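Local coordinates for glycosyl hydrolase BlGH5_18 (Bifidobacterium longum subsp. infantis, PDB 7LQX), which probably hydrolyses beta-mannosidic linkages in the breakdown of N-glycans, as a member of glycoside hydrolase family 5, subfamily 18, at residues A[22-27]-A[304-309]; A[226-231]-A[271-276]; A[43-48]-A[88-93]; A[50-55]-A[92-97]. All blocks are in the same frame, centred on the assembly; numbering follows the deposited sequence.

Contact 1. Residues A[22-27]-A[304-309]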
# COMPACT_ATOMS: atom_id res chain seq x y z
N MSE A 22 -44.08 -2.85 -2.40
CA MSE A 22 -42.94 -3.35 -3.16
C MSE A 22 -42.26 -2.16 -3.83
O MSE A 22 -42.89 -1.13 -4.04
CB MSE A 22 -43.40 -4.33 -4.23
CG MSE A 22 -44.17 -5.52 -3.69
SE MSE A 22 -43.11 -6.63 -2.49
CE MSE A 22 -42.09 -7.64 -3.81
N ARG A 23 -40.99 -2.33 -4.20
CA ARG A 23 -40.27 -1.23 -4.84
C ARG A 23 -38.92 -1.72 -5.34
O ARG A 23 -38.43 -2.78 -4.94
CB ARG A 23 -40.10 -0.08 -3.85
CG ARG A 23 -39.53 -0.49 -2.48
CD ARG A 23 -38.77 0.66 -1.81
NE ARG A 23 -38.24 1.53 -2.83
CZ ARG A 23 -37.10 2.20 -2.78
NH1 ARG A 23 -36.32 2.13 -1.71
NH2 ARG A 23 -36.77 2.95 -3.81
N MSE A 24 -38.34 -0.93 -6.25
CA MSE A 24 -37.02 -1.20 -6.82
C MSE A 24 -36.10 -0.10 -6.31
O MSE A 24 -36.43 1.08 -6.41
CB MSE A 24 -37.03 -1.16 -8.34
CG MSE A 24 -35.65 -1.37 -8.96
SE MSE A 24 -35.71 -1.34 -10.92
CE MSE A 24 -36.73 -2.95 -11.21
N ARG A 25 -34.93 -0.47 -5.81
CA ARG A 25 -34.04 0.50 -5.19
C ARG A 25 -33.20 1.21 -6.24
O ARG A 25 -32.75 0.61 -7.22
CB ARG A 25 -33.12 -0.22 -4.20
CG ARG A 25 -33.80 -1.20 -3.24
CD ARG A 25 -34.67 -0.50 -2.20
NE ARG A 25 -33.96 0.59 -1.54
CZ ARG A 25 -33.24 0.48 -0.42
NH1 ARG A 25 -33.13 -0.69 0.21
NH2 ARG A 25 -32.65 1.56 0.06
N PHE A 26 -32.99 2.51 -6.03
CA PHE A 26 -32.14 3.33 -6.90
C PHE A 26 -31.12 4.08 -6.05
O PHE A 26 -31.50 4.74 -5.07
CB PHE A 26 -32.96 4.28 -7.78
CG PHE A 26 -33.57 3.60 -8.96
CD1 PHE A 26 -34.76 2.90 -8.85
CD2 PHE A 26 -32.92 3.61 -10.18
CE1 PHE A 26 -35.30 2.25 -9.94
CE2 PHE A 26 -33.45 2.97 -11.27
CZ PHE A 26 -34.64 2.27 -11.15
N GLY A 27 -29.85 3.94 -6.39
CA GLY A 27 -28.81 4.59 -5.61
C GLY A 27 -27.55 4.78 -6.41
O GLY A 27 -27.53 4.59 -7.63
N PRO A 304 -37.55 -10.06 -13.70
CA PRO A 304 -38.46 -10.04 -12.55
C PRO A 304 -37.77 -10.00 -11.21
O PRO A 304 -38.40 -9.61 -10.22
CB PRO A 304 -39.29 -11.32 -12.72
CG PRO A 304 -38.48 -12.19 -13.59
CD PRO A 304 -37.70 -11.28 -14.51
N ASN A 305 -36.51 -10.41 -11.13
CA ASN A 305 -35.77 -10.48 -9.88
C ASN A 305 -34.92 -9.24 -9.63
O ASN A 305 -34.18 -9.21 -8.64
CB ASN A 305 -34.88 -11.72 -9.84
CG ASN A 305 -35.68 -13.01 -9.80
OD1 ASN A 305 -36.43 -13.31 -10.71
ND2 ASN A 305 -35.50 -13.77 -8.73
N LEU A 306 -34.99 -8.23 -10.49
CA LEU A 306 -34.15 -7.05 -10.29
C LEU A 306 -34.60 -6.29 -9.05
O LEU A 306 -35.72 -5.78 -8.99
CB LEU A 306 -34.20 -6.15 -11.52
CG LEU A 306 -33.23 -4.97 -11.44
CD1 LEU A 306 -31.77 -5.41 -11.36
CD2 LEU A 306 -33.42 -4.02 -12.62
N TRP A 307 -33.70 -6.18 -8.08
CA TRP A 307 -33.98 -5.57 -6.79
C TRP A 307 -33.60 -4.11 -6.74
O TRP A 307 -34.22 -3.33 -6.01
CB TRP A 307 -33.18 -6.35 -5.73
CG TRP A 307 -33.15 -5.78 -4.35
CD1 TRP A 307 -33.99 -6.10 -3.32
CD2 TRP A 307 -32.19 -4.87 -3.82
NE1 TRP A 307 -33.63 -5.40 -2.19
CE2 TRP A 307 -32.53 -4.64 -2.47
CE3 TRP A 307 -31.09 -4.20 -4.35
CZ2 TRP A 307 -31.81 -3.79 -1.65
CZ3 TRP A 307 -30.38 -3.35 -3.53
CH2 TRP A 307 -30.73 -3.15 -2.20
N GLY A 308 -32.58 -3.72 -7.48
CA GLY A 308 -32.11 -2.35 -7.42
C GLY A 308 -31.02 -2.10 -8.44
O GLY A 308 -30.41 -3.03 -8.96
N VAL A 309 -30.80 -0.81 -8.71
CA VAL A 309 -29.79 -0.34 -9.65
C VAL A 309 -28.98 0.72 -8.93
O VAL A 309 -29.54 1.68 -8.39
CB VAL A 309 -30.43 0.27 -10.92
CG1 VAL A 309 -29.33 0.79 -11.85
CG2 VAL A 309 -31.32 -0.75 -11.61
O HOH W 1 -36.35 -4.23 -4.42
O HOH W 2 -37.68 -4.25 -7.23
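Arg25 runs along the face of the Trp307 indole, and its chain shows what joins the two strands beyond their backbone ladder. Arg25 CB stands 3.8 Å from Trp307 O, close to the hydrogen bond that Arg25 N gives the same oxygen (3.0 Å, nearly straight). With CG anti to the carbonyl carbon (chi1 -47°), the chain turns over the tryptophan: Arg25 CG lies 3.7 Å from the centroid of the six-membered ring of Trp307, only 12° off its normal, in a clear CH-pi contact. Bends at the next two torsions carry the guanidinium past the benzo side, where Arg25 NH1 is 3.8 Å from Trp307 CZ2 and the two planes stand 60° apart. Its charge is met elsewhere: NE binds Asp61, which also holds Arg23, and NH2 binds Asp100. Arg25 was modelled in two conformers, so this course of the chain is one of two.

The close approach of the backbones beneath Arg25 suits Gly308, since a CB there would collide with Arg25 CB. Two more backbone bonds, Val309 N to Arg25 O and Gly27 N to Val309 O, continue the parallel ladder. Away from the arginine, selenomethionine Met24 bends its last torsion and lays CE 3.8 Å from Leu306 CD2, while Phe26 and Val309 lie side by side under helix 342-354. One water bridges Arg23 O and Trp307 O just ahead of the first strand. Pairing of the first strand with the eighth is the closure of a (beta/alpha)8 barrel, the fold of family 5 glycoside hydrolases.

Contact 2. Residues A[226-231]-A[271-276]. With EDO (1,2-ethanediol), chain D.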
# COMPACT_ATOMS: atom_id res chain seq x y z
N GLY A 226 -24.43 -15.51 0.22
CA GLY A 226 -24.87 -14.15 0.48
C GLY A 226 -26.33 -13.99 0.12
O GLY A 226 -26.95 -14.87 -0.48
N ASP A 227 -26.90 -12.83 0.47
CA ASP A 227 -28.35 -12.66 0.40
C ASP A 227 -28.86 -12.24 -0.97
O ASP A 227 -30.05 -12.44 -1.25
CB ASP A 227 -28.78 -11.62 1.43
CG ASP A 227 -28.63 -12.12 2.84
OD1 ASP A 227 -29.12 -13.22 3.13
OD2 ASP A 227 -28.03 -11.41 3.67
N MSE A 228 -28.02 -11.66 -1.82
CA MSE A 228 -28.45 -11.25 -3.15
C MSE A 228 -27.30 -11.45 -4.11
O MSE A 228 -26.14 -11.30 -3.74
CB MSE A 228 -28.81 -9.76 -3.18
CG MSE A 228 -29.88 -9.35 -2.21
SE MSE A 228 -30.53 -7.55 -2.50
CE MSE A 228 -29.13 -6.58 -1.67
N THR A 229 -27.62 -11.71 -5.38
CA THR A 229 -26.58 -11.71 -6.40
C THR A 229 -26.19 -10.27 -6.68
O THR A 229 -27.06 -9.43 -6.93
CB THR A 229 -27.12 -12.32 -7.68
OG1 THR A 229 -27.57 -13.65 -7.41
CG2 THR A 229 -26.03 -12.34 -8.75
N THR A 230 -24.90 -9.98 -6.68
CA THR A 230 -24.42 -8.68 -7.12
C THR A 230 -23.87 -8.82 -8.53
O THR A 230 -23.18 -9.79 -8.84
CB THR A 230 -23.35 -8.13 -6.19
OG1 THR A 230 -22.20 -8.97 -6.22
CG2 THR A 230 -23.86 -8.02 -4.76
N ILE A 231 -24.18 -7.84 -9.37
CA ILE A 231 -23.71 -7.77 -10.75
C ILE A 231 -23.07 -6.41 -10.96
O ILE A 231 -23.59 -5.39 -10.50
CB ILE A 231 -24.87 -7.99 -11.74
CG1 ILE A 231 -25.38 -9.43 -11.59
CG2 ILE A 231 -24.43 -7.69 -13.17
CD1 ILE A 231 -26.59 -9.73 -12.38
N PRO A 271 -33.05 -12.03 -4.92
CA PRO A 271 -32.89 -10.71 -5.55
C PRO A 271 -31.58 -10.61 -6.31
O PRO A 271 -30.56 -11.16 -5.91
CB PRO A 271 -32.91 -9.73 -4.37
CG PRO A 271 -33.52 -10.51 -3.22
CD PRO A 271 -33.06 -11.92 -3.45
N VAL A 272 -31.64 -9.89 -7.43
CA VAL A 272 -30.47 -9.51 -8.21
C VAL A 272 -30.24 -8.02 -8.03
O VAL A 272 -31.10 -7.20 -8.38
CB VAL A 272 -30.67 -9.84 -9.70
CG1 VAL A 272 -29.45 -9.38 -10.49
CG2 VAL A 272 -30.89 -11.32 -9.90
N TRP A 273 -29.08 -7.65 -7.50
CA TRP A 273 -28.70 -6.25 -7.34
C TRP A 273 -27.73 -5.88 -8.45
O TRP A 273 -26.62 -6.41 -8.50
CB TRP A 273 -28.07 -6.05 -5.96
CG TRP A 273 -27.73 -4.62 -5.66
CD1 TRP A 273 -28.06 -3.53 -6.39
CD2 TRP A 273 -27.00 -4.13 -4.52
NE1 TRP A 273 -27.57 -2.38 -5.80
CE2 TRP A 273 -26.93 -2.73 -4.64
CE3 TRP A 273 -26.42 -4.74 -3.41
CZ2 TRP A 273 -26.29 -1.93 -3.70
CZ3 TRP A 273 -25.80 -3.95 -2.47
CH2 TRP A 273 -25.73 -2.55 -2.62
N LEU A 274 -28.17 -5.02 -9.37
CA LEU A 274 -27.27 -4.37 -10.32
C LEU A 274 -26.49 -3.34 -9.51
O LEU A 274 -26.83 -2.15 -9.45
CB LEU A 274 -28.08 -3.74 -11.43
CG LEU A 274 -27.29 -3.21 -12.62
CD1 LEU A 274 -26.31 -4.22 -13.16
CD2 LEU A 274 -28.29 -2.80 -13.70
N GLN A 275 -25.44 -3.84 -8.84
CA GLN A 275 -24.71 -3.06 -7.84
C GLN A 275 -23.74 -2.08 -8.48
O GLN A 275 -23.38 -1.09 -7.83
CB GLN A 275 -24.00 -4.05 -6.91
CG GLN A 275 -23.30 -3.42 -5.72
CD GLN A 275 -22.54 -4.42 -4.87
OE1 GLN A 275 -22.81 -4.57 -3.66
NE2 GLN A 275 -21.61 -5.10 -5.47
N GLU A 276 -23.34 -2.32 -9.73
CA GLU A 276 -22.69 -1.31 -10.52
C GLU A 276 -23.18 -1.36 -11.95
O GLU A 276 -23.25 -2.44 -12.55
CB GLU A 276 -21.16 -1.49 -10.62
CG GLU A 276 -20.44 -1.35 -9.33
CD GLU A 276 -18.95 -1.57 -9.46
OE1 GLU A 276 -18.43 -1.75 -10.59
OE2 GLU A 276 -18.31 -1.61 -8.38
C1 EDO D . -15.65 -0.38 -9.75
O1 EDO D . -15.84 -1.67 -9.17
C2 EDO D . -14.45 0.28 -9.08
O2 EDO D . -13.31 -0.56 -9.28
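Ile231 O receives Glu276 N at 3.2 Å in a nearly straight bond, and a weaker, bent one from Gln275 N. This double grip comes where the neighbouring strand turns at Leu274, the centre of an inverse gamma turn. Upstream the parallel ladder is regular: Thr229 N reaches Pro271 O, Trp273 N reaches Thr229 O at 2.8 Å, and Ile231 N reaches Trp273 O.

Side chains pack over this ladder. Selenomethionine Met228 crosses the Pro271 ring at about a right angle, SE 3.7 Å from Pro271 CB, and its bent end brings CE 3.7 Å from Trp273 CE3. Gln275, extended with CG anti to the backbone N (chi1 -174°), lies alongside Thr230, with NE2 3.6 Å from Thr230 CB; Gln275 CG also sits over the centre of the Trp273 ring.

A second shell fixes these groups. Trp273 NE1 bonds Thr310, while the Gln275 amide is held at both ends, by His232 and Thr159. The Glu276 carboxylate is placed by Arg64 at OE2 and Trp234 NE1 at OE1, and OE2 also accepts from O1 of a bound ethanediol at 2.6 Å. Putting an alanine at Glu276 would probably take from Arg64 its salt-bridge partner here and from Trp234 NE1 its acceptor.

The diol, probably from the crystallisation liquor, also bonds Ser111 and Asn162 and marks a small polar pocket. A carboxylate held by Arg64 and Trp234 near the end of the seventh barrel strand is consistent with the position of the catalytic nucleophile in clan GH-A enzymes.

Contact 3. Residues A[43-48]-A[88-93]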
# COMPACT_ATOMS: atom_id res chain seq x y z
N PRO A 43 -10.65 13.61 6.07
CA PRO A 43 -12.10 13.76 5.87
C PRO A 43 -12.56 15.21 5.96
O PRO A 43 -12.19 15.95 6.88
CB PRO A 43 -12.71 12.90 6.99
CG PRO A 43 -11.64 11.88 7.29
CD PRO A 43 -10.34 12.64 7.14
N ASP A 44 -13.37 15.62 5.00
CA ASP A 44 -14.05 16.92 4.97
C ASP A 44 -15.53 16.59 5.12
O ASP A 44 -16.20 16.24 4.15
CB ASP A 44 -13.74 17.64 3.67
CG ASP A 44 -14.49 18.96 3.50
OD1 ASP A 44 -15.51 19.19 4.18
OD2 ASP A 44 -14.05 19.76 2.65
N TRP A 45 -16.03 16.66 6.35
CA TRP A 45 -17.38 16.16 6.61
C TRP A 45 -18.45 17.08 6.03
O TRP A 45 -19.45 16.58 5.51
CB TRP A 45 -17.60 15.86 8.10
CG TRP A 45 -16.76 14.70 8.52
CD1 TRP A 45 -15.74 14.71 9.42
CD2 TRP A 45 -16.84 13.36 8.01
NE1 TRP A 45 -15.19 13.45 9.52
CE2 TRP A 45 -15.84 12.61 8.66
CE3 TRP A 45 -17.66 12.73 7.07
CZ2 TRP A 45 -15.65 11.26 8.40
CZ3 TRP A 45 -17.46 11.40 6.82
CH2 TRP A 45 -16.47 10.67 7.48
N PRO A 46 -18.29 18.41 6.08
CA PRO A 46 -19.25 19.26 5.35
C PRO A 46 -19.38 18.89 3.88
O PRO A 46 -20.49 18.94 3.32
CB PRO A 46 -18.70 20.68 5.56
CG PRO A 46 -18.00 20.59 6.87
CD PRO A 46 -17.35 19.22 6.88
N SER A 47 -18.29 18.47 3.24
CA SER A 47 -18.38 18.09 1.83
C SER A 47 -19.19 16.82 1.65
O SER A 47 -19.85 16.66 0.62
CB SER A 47 -16.99 17.97 1.20
OG SER A 47 -16.33 16.76 1.55
N VAL A 48 -19.15 15.90 2.62
CA VAL A 48 -19.96 14.68 2.53
C VAL A 48 -21.43 15.02 2.70
O VAL A 48 -22.29 14.48 1.98
CB VAL A 48 -19.50 13.64 3.56
CG1 VAL A 48 -20.40 12.41 3.50
CG2 VAL A 48 -18.06 13.26 3.33
N ARG A 88 -18.48 4.87 9.97
CA ARG A 88 -19.76 5.02 10.64
C ARG A 88 -20.32 6.43 10.44
O ARG A 88 -21.52 6.60 10.23
CB ARG A 88 -19.62 4.69 12.13
CG ARG A 88 -20.92 4.79 12.91
CD ARG A 88 -20.80 4.28 14.33
NE ARG A 88 -22.04 4.54 15.05
CZ ARG A 88 -22.26 4.21 16.32
NH1 ARG A 88 -21.33 3.59 17.03
NH2 ARG A 88 -23.43 4.50 16.87
N ARG A 89 -19.45 7.44 10.48
CA ARG A 89 -19.91 8.81 10.29
C ARG A 89 -20.47 9.00 8.89
O ARG A 89 -21.50 9.67 8.71
CB ARG A 89 -18.77 9.79 10.56
CG ARG A 89 -19.13 11.25 10.29
CD ARG A 89 -19.98 11.85 11.39
NE ARG A 89 -20.08 13.30 11.22
CZ ARG A 89 -19.09 14.15 11.48
NH1 ARG A 89 -17.92 13.71 11.91
NH2 ARG A 89 -19.27 15.46 11.31
N MSE A 90 -19.82 8.43 7.88
CA MSE A 90 -20.31 8.58 6.52
C MSE A 90 -21.68 7.93 6.36
O MSE A 90 -22.56 8.49 5.71
CB MSE A 90 -19.30 7.99 5.54
CG MSE A 90 -19.71 8.18 4.09
SE MSE A 90 -18.38 7.59 2.86
CE MSE A 90 -17.11 8.97 3.12
N VAL A 91 -21.84 6.74 6.96
CA VAL A 91 -23.14 6.08 7.00
C VAL A 91 -24.16 6.96 7.72
O VAL A 91 -25.29 7.13 7.25
CB VAL A 91 -23.00 4.70 7.67
CG1 VAL A 91 -24.37 4.14 7.97
CG2 VAL A 91 -22.18 3.78 6.80
N HIS A 92 -23.76 7.50 8.87
CA HIS A 92 -24.65 8.36 9.65
C HIS A 92 -25.13 9.54 8.82
O HIS A 92 -26.32 9.89 8.87
CB HIS A 92 -23.91 8.84 10.90
CG HIS A 92 -24.79 9.53 11.89
ND1 HIS A 92 -25.73 8.86 12.64
CD2 HIS A 92 -24.88 10.83 12.25
CE1 HIS A 92 -26.35 9.72 13.43
NE2 HIS A 92 -25.86 10.92 13.21
N ILE A 93 -24.24 10.15 8.04
CA ILE A 93 -24.61 11.31 7.24
C ILE A 93 -25.56 10.91 6.12
O ILE A 93 -26.53 11.62 5.83
CB ILE A 93 -23.34 12.01 6.71
CG1 ILE A 93 -22.57 12.64 7.87
CG2 ILE A 93 -23.71 13.06 5.68
CD1 ILE A 93 -21.17 13.12 7.49
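Trp45 sets its indole against Ile93 and Arg89 of helix 81-96, with Pro43 CB covering the face opposite Arg89. The tight inner part is buried: Ile93 CD1 comes within 3.6 Å of Trp45 CE3. Selenomethionine Met90 adds its CB beside Trp45 CZ3, and Phe39 meets the same indole edge-to-face. Packing is looser at Val48, whose CG1 lies 4.0 Å from Ile93 CG2, the two side chains crossing at about a right angle, and 4.3 Å from Met90 CG.

Arg89 forms the solvent side, though it lies just as close to the ring. Its chain bends at the second torsion (chi2 77°) and folds over the indole: Arg89 CG stands 3.6 Å from the centroid of the six-membered ring of Trp45, almost on its normal, and the guanidinium stacks further along, Arg89 CZ 4.0 Å from the centroid of the five-membered ring with the planes 29° apart. Arg89 also touches a crystal neighbour, which may influence its pose.

The turn carrying Trp45 is fixed by Asp44, the N-cap of helix 45-57, whose OD1 accepts from Ser47 N at 3.0 Å. Replacing Trp45 by an alanine would probably open a gap beside Ile93 and set the Arg89 guanidinium free to swing into solvent.

One ring thus serves two chemistries, greasy contact inward and a cation-pi partner outward, so a charged side chain can roof an apolar seam between two helices.

Contact 4. Residues A[50-55]-A[92-97]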
# COMPACT_ATOMS: atom_id res chain seq x y z
N GLU A 50 -22.86 17.76 1.86
CA GLU A 50 -23.30 18.38 0.62
C GLU A 50 -23.42 17.34 -0.49
O GLU A 50 -24.40 17.35 -1.25
CB GLU A 50 -22.36 19.50 0.22
CG GLU A 50 -22.80 20.23 -1.04
CD GLU A 50 -24.13 20.94 -0.88
OE1 GLU A 50 -24.65 21.04 0.26
OE2 GLU A 50 -24.67 21.40 -1.90
N ASP A 51 -22.42 16.46 -0.62
CA ASP A 51 -22.50 15.39 -1.61
C ASP A 51 -23.78 14.58 -1.42
O ASP A 51 -24.49 14.28 -2.39
CB ASP A 51 -21.31 14.43 -1.46
CG ASP A 51 -20.00 14.98 -1.99
OD1 ASP A 51 -19.96 16.07 -2.59
OD2 ASP A 51 -18.99 14.27 -1.78
N MSE A 52 -24.07 14.21 -0.18
CA MSE A 52 -25.23 13.38 0.11
C MSE A 52 -26.54 14.11 -0.13
O MSE A 52 -27.52 13.51 -0.58
CB MSE A 52 -25.18 12.89 1.55
CG MSE A 52 -24.05 11.96 1.84
SE MSE A 52 -24.21 10.23 1.02
CE MSE A 52 -22.64 9.40 1.84
N ARG A 53 -26.57 15.40 0.20
CA ARG A 53 -27.76 16.19 -0.08
C ARG A 53 -28.07 16.19 -1.57
O ARG A 53 -29.22 15.98 -1.98
CB ARG A 53 -27.57 17.62 0.44
CG ARG A 53 -28.79 18.51 0.29
CD ARG A 53 -28.48 19.95 0.68
NE ARG A 53 -27.65 20.62 -0.31
CZ ARG A 53 -28.11 21.17 -1.43
NH1 ARG A 53 -29.41 21.15 -1.69
NH2 ARG A 53 -27.28 21.75 -2.28
N ARG A 54 -27.05 16.40 -2.40
CA ARG A 54 -27.27 16.45 -3.84
C ARG A 54 -27.66 15.08 -4.40
O ARG A 54 -28.51 14.99 -5.29
CB ARG A 54 -26.02 17.01 -4.52
CG ARG A 54 -25.77 18.46 -4.09
CD ARG A 54 -24.73 19.17 -4.92
NE ARG A 54 -24.36 20.45 -4.30
CZ ARG A 54 -23.59 21.37 -4.87
NH1 ARG A 54 -23.31 22.49 -4.23
NH2 ARG A 54 -23.11 21.17 -6.09
N ILE A 55 -27.05 14.02 -3.88
CA ILE A 55 -27.43 12.66 -4.28
C ILE A 55 -28.88 12.39 -3.92
O ILE A 55 -29.66 11.89 -4.74
CB ILE A 55 -26.47 11.64 -3.64
CG1 ILE A 55 -25.08 11.77 -4.26
CG2 ILE A 55 -27.03 10.23 -3.78
CD1 ILE A 55 -24.00 11.11 -3.43
N HIS A 92 -23.76 7.50 8.87
CA HIS A 92 -24.65 8.36 9.65
C HIS A 92 -25.13 9.54 8.82
O HIS A 92 -26.32 9.89 8.87
CB HIS A 92 -23.91 8.84 10.90
CG HIS A 92 -24.79 9.53 11.89
ND1 HIS A 92 -25.73 8.86 12.64
CD2 HIS A 92 -24.88 10.83 12.25
CE1 HIS A 92 -26.35 9.72 13.43
NE2 HIS A 92 -25.86 10.92 13.21
N ILE A 93 -24.24 10.15 8.04
CA ILE A 93 -24.61 11.31 7.24
C ILE A 93 -25.56 10.91 6.12
O ILE A 93 -26.53 11.62 5.83
CB ILE A 93 -23.34 12.01 6.71
CG1 ILE A 93 -22.57 12.64 7.87
CG2 ILE A 93 -23.71 13.06 5.68
CD1 ILE A 93 -21.17 13.12 7.49
N ALA A 94 -25.29 9.79 5.45
CA ALA A 94 -26.24 9.30 4.46
C ALA A 94 -27.63 9.18 5.05
O ALA A 94 -28.62 9.62 4.45
CB ALA A 94 -25.76 7.95 3.92
N GLY A 95 -27.73 8.62 6.26
CA GLY A 95 -29.03 8.48 6.90
C GLY A 95 -29.66 9.81 7.24
O GLY A 95 -30.88 9.98 7.09
N GLU A 96 -28.86 10.77 7.71
CA GLU A 96 -29.38 12.10 8.01
C GLU A 96 -29.90 12.76 6.75
O GLU A 96 -30.83 13.57 6.80
CB GLU A 96 -28.30 12.96 8.64
CG GLU A 96 -27.88 12.52 10.04
CD GLU A 96 -26.74 13.35 10.61
OE1 GLU A 96 -25.82 13.73 9.85
OE2 GLU A 96 -26.76 13.62 11.83
N GLN A 97 -29.32 12.42 5.60
CA GLN A 97 -29.75 12.96 4.32
C GLN A 97 -30.77 12.07 3.63
O GLN A 97 -31.00 12.23 2.43
CB GLN A 97 -28.54 13.23 3.42
CG GLN A 97 -27.53 14.20 4.03
CD GLN A 97 -28.11 15.57 4.31
OE1 GLN A 97 -28.90 16.10 3.52
NE2 GLN A 97 -27.74 16.15 5.45
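Met52 packs against Ile93 and Ala94 where helices 45-57 and 81-96, two neighbouring helices outside the (beta/alpha)8 barrel, lie side by side. Apolar contacts come first. The selenomethionine has CG anti to its carbonyl carbon (chi1 -66°) and bends at the second torsion; Met52 CG then faces Ile93 CG2 at 4.0 Å. Met52 SE lies 4.0 Å from Ala94 CB, and the Met52 and Ala94 side chains both also touch Val63 of strand 62-65. The small Ala94 is consistent with a close approach of the helices, its CA 6.0 Å from Met52 CA.

Mixed contacts follow at the end of helix 81-96. Gln97 bends its chain so that CG lies 3.7 Å from Met52 CB, while OE1 rests 3.7 Å from Arg53 CB, a van der Waals touch on the aliphatic root of the arginine.

The ionic part lies within helix 45-57, on the side turned from the partner. Arg53 grips Glu50 side-on, one nitrogen to each carboxylate oxygen, with NH2 arriving on the syn side of OE2. Arg54, whose NH2 also bonds Gly338 O, brings two nitrogens to OE2 on its anti side, and the shorter of these bonds is Arg54 NE to Glu50 OE2, 2.6 Å.

Overall arrangement
From the N terminus, strand 25-29 is followed, after a long loop, by helix 45-57, whose first turn joins helix 81-96 in contact 3 and whose middle joins it again in contact 4. These two share His92 and Ile93 and touch through Met90 and Met52, closing loops of similar length around strand 62-65. Further on, contact 2 closes another such loop by pairing strands 229-233 and 272-277. Contact 1 spans nearly the whole barrel, bringing strand 306-312 back to strand 25-29 and enclosing the other three. Contacts 1 and 2 are continuous through the sheet, Trp307 N probably hydrogen-bonded to Val272 O, while the helix pair lies outside it, contact 4 about 20 Å from contact 1 between centres.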